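Local coordinates for protein poly-beta-hydroxybuterate polymerase (Cupriavidus necator, PDB 5T6O) that probably acts as an acyltransferase that polymerises hydroxybutyrate units into polyhydroxybutyrate without a template, here represented by its catalytic domain of alpha/beta hydrolase fold, at residues L188-F194 against N226-L232. The protein carries 1 engineered substitution. Numbering follows the deposited sequence.
Sequences LELANTF and NGDATNL
Strand 188-191 and strand 230-233 (residues 230-232 here) form a two-stranded antiparallel ladder, not a hairpin, since a long, mainly helical connection joins them; their axes approach to 4.3 Å with 134° between N-to-C directions. Leu188 enters extended, its CA 3.5 Å from Leu232 O in a CA-H...O contact. Glu189 and Leu232 form a hydrogen-bonded pair: Glu189 N to Leu232 O 2.9 Å, Leu232 N to Glu189 O 2.8 Å. Leu190 faces Asn231 as a non-hydrogen-bonded pair (CA-CA 4.6 Å); its m,t rotamer puts CD2 3.6 Å from Asn231 OD1 and 4.2 Å from Ala229 CB. The buried Asn231 amide is satisfied because ND2 bonds Ala389 O and Pro80 O. Ala191 and Thr230 make the next hydrogen-bonded pair (Ala191 N to Thr230 O 2.8 Å, Thr230 N to Ala191 O 3.2 Å). The small CB of buried Ala191 accommodates Leu232 CG at 3.7 Å, while Glu189, on the same face, sends its carboxylate away; Thr230 OG1 binds Cys46 O. Asn192, toward segment 226-232, uses both amide functions: ND2 donates to a water (2.8 Å) that donates to Asn226 O (2.9 Å), and OD1 accepts from Ser195 N. Helical backbone angles then let Asn226 OD1, on a t rotamer, accept from successive amides, Phe194 N at 3.0 Å and, weakly, Thr193 N at 3.3 Å. An inverse gamma turn centred on Asp228, salt-bridged to Lys49, links helix 220-227 to the second strand. The ladder stands apart from the fold's central sheet: Tyr237 of helix 234-246 packs on Glu189 and Leu232, while Phe194 lies against helices 220-227 and 308-312 and meets Phe161 of a second subunit.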
loop_
_atom_site.group_PDB
_atom_site.type_symbol
_atom_site.label_atom_id
_atom_site.label_comp_id
_atom_site.label_asym_id
_atom_site.label_seq_id
_atom_site.Cartn_x
_atom_site.Cartn_y
_atom_site.Cartn_z
ATOM N N LEU A 188 -5.108 33.458 13.311
ATOM C CA LEU A 188 -5.168 32.313 14.203
ATOM C C LEU A 188 -5.926 31.231 13.458
ATOM O O LEU A 188 -7.050 31.464 13.006
ATOM C CB LEU A 188 -5.881 32.676 15.501
ATOM C CG LEU A 188 -5.278 33.843 16.273
ATOM C CD1 LEU A 188 -6.197 34.241 17.421
ATOM C CD2 LEU A 188 -3.894 33.463 16.769
ATOM N N GLU A 189 -5.314 30.072 13.300
ATOM C CA GLU A 189 -5.971 28.966 12.623
ATOM C C GLU A 189 -6.196 27.848 13.624
ATOM O O GLU A 189 -5.258 27.430 14.314
ATOM C CB GLU A 189 -5.160 28.467 11.430
ATOM C CG GLU A 189 -5.269 29.376 10.231
ATOM C CD GLU A 189 -6.704 29.486 9.717
ATOM O OE1 GLU A 189 -7.539 28.582 10.000
ATOM O OE2 GLU A 189 -6.991 30.480 9.025
ATOM N N LEU A 190 -7.443 27.401 13.721
ATOM C CA LEU A 190 -7.771 26.273 14.585
ATOM C C LEU A 190 -6.977 25.047 14.175
ATOM O O LEU A 190 -6.823 24.760 12.984
ATOM C CB LEU A 190 -9.262 25.956 14.500
ATOM C CG LEU A 190 -10.209 26.912 15.209
ATOM C CD1 LEU A 190 -11.640 26.594 14.795
ATOM C CD2 LEU A 190 -10.022 26.785 16.718
ATOM N N ALA A 191 -6.500 24.296 15.174
ATOM C CA ALA A 191 -5.745 23.075 14.912
ATOM C C ALA A 191 -6.137 21.994 15.900
ATOM O O ALA A 191 -6.395 22.274 17.073
ATOM C CB ALA A 191 -4.232 23.295 15.016
ATOM N N ASN A 192 -6.172 20.753 15.422
ATOM C CA ASN A 192 -6.252 19.611 16.313
ATOM C C ASN A 192 -5.388 18.504 15.732
ATOM O O ASN A 192 -4.851 18.619 14.630
ATOM C CB ASN A 192 -7.701 19.172 16.527
ATOM C CG ASN A 192 -8.390 18.821 15.238
ATOM O OD1 ASN A 192 -7.804 18.209 14.360
ATOM N ND2 ASN A 192 -9.637 19.236 15.107
ATOM N N THR A 193 -5.247 17.422 16.492
ATOM C CA THR A 193 -4.272 16.400 16.145
ATOM C C THR A 193 -4.811 15.447 15.088
ATOM O O THR A 193 -4.162 15.219 14.061
ATOM C CB THR A 193 -3.874 15.614 17.400
ATOM O OG1 THR A 193 -3.263 16.503 18.341
ATOM C CG2 THR A 193 -2.896 14.503 17.049
ATOM N N PHE A 194 -5.993 14.877 15.324
ATOM C CA PHE A 194 -6.463 13.834 14.420
ATOM C C PHE A 194 -6.930 14.389 13.087
ATOM O O PHE A 194 -6.940 13.644 12.102
ATOM C CB PHE A 194 -7.551 13.009 15.105
ATOM C CG PHE A 194 -6.980 11.980 16.034
ATOM C CD1 PHE A 194 -6.569 12.333 17.308
ATOM C CD2 PHE A 194 -6.768 10.680 15.601
ATOM C CE1 PHE A 194 -6.004 11.390 18.151
ATOM C CE2 PHE A 194 -6.205 9.726 16.442
ATOM C CZ PHE A 194 -5.816 10.085 17.714
ATOM N N ASN A 226 -8.858 15.929 21.891
ATOM C CA ASN A 226 -8.756 16.348 20.499
ATOM C C ASN A 226 -9.698 17.504 20.194
ATOM O O ASN A 226 -9.372 18.368 19.373
ATOM C CB ASN A 226 -9.049 15.168 19.575
ATOM C CG ASN A 226 -8.863 15.515 18.124
ATOM O OD1 ASN A 226 -7.734 15.601 17.639
ATOM N ND2 ASN A 226 -9.971 15.697 17.409
ATOM N N GLY A 227 -10.870 17.530 20.828
ATOM C CA GLY A 227 -11.836 18.589 20.585
ATOM C C GLY A 227 -11.500 19.905 21.243
ATOM O O GLY A 227 -12.079 20.932 20.883
ATOM N N ASP A 228 -10.572 19.881 22.197
ATOM C CA ASP A 228 -10.102 21.058 22.933
ATOM C C ASP A 228 -9.024 21.717 22.060
ATOM O O ASP A 228 -7.817 21.555 22.252
ATOM C CB ASP A 228 -9.593 20.625 24.305
ATOM C CG ASP A 228 -9.352 21.784 25.260
ATOM O OD1 ASP A 228 -9.511 22.953 24.861
ATOM O OD2 ASP A 228 -8.992 21.504 26.432
ATOM N N ALA A 229 -9.478 22.442 21.043
ATOM C CA ALA A 229 -8.581 22.836 19.959
ATOM C C ALA A 229 -7.696 24.021 20.351
ATOM O O ALA A 229 -8.002 24.790 21.259
ATOM C CB ALA A 229 -9.382 23.197 18.705
ATOM N N THR A 230 -6.571 24.156 19.650
ATOM C CA THR A 230 -5.666 25.267 19.883
ATOM C C THR A 230 -5.531 26.081 18.608
ATOM O O THR A 230 -5.728 25.567 17.506
ATOM C CB THR A 230 -4.294 24.788 20.357
ATOM O OG1 THR A 230 -3.743 23.878 19.390
ATOM C CG2 THR A 230 -4.444 24.089 21.720
ATOM N N ASN A 231 -5.216 27.360 18.770
ATOM C CA ASN A 231 -4.938 28.225 17.630
ATOM C C ASN A 231 -3.466 28.170 17.267
ATOM O O ASN A 231 -2.602 28.152 18.145
ATOM C CB ASN A 231 -5.311 29.673 17.930
ATOM C CG ASN A 231 -6.805 29.889 17.971
ATOM O OD1 ASN A 231 -7.541 29.339 17.146
ATOM N ND2 ASN A 231 -7.265 30.676 18.943
ATOM N N LEU A 232 -3.188 28.188 15.963
ATOM C CA LEU A 232 -1.823 28.335 15.488
ATOM C C LEU A 232 -1.667 29.709 14.867
ATOM O O LEU A 232 -2.497 30.088 14.036
ATOM C CB LEU A 232 -1.473 27.270 14.446
ATOM C CG LEU A 232 -1.556 25.793 14.850
ATOM C CD1 LEU A 232 -1.127 24.911 13.679
ATOM C CD2 LEU A 232 -0.686 25.522 16.096
HETATM O O HOH W 1 -11.107 19.678 17.423
#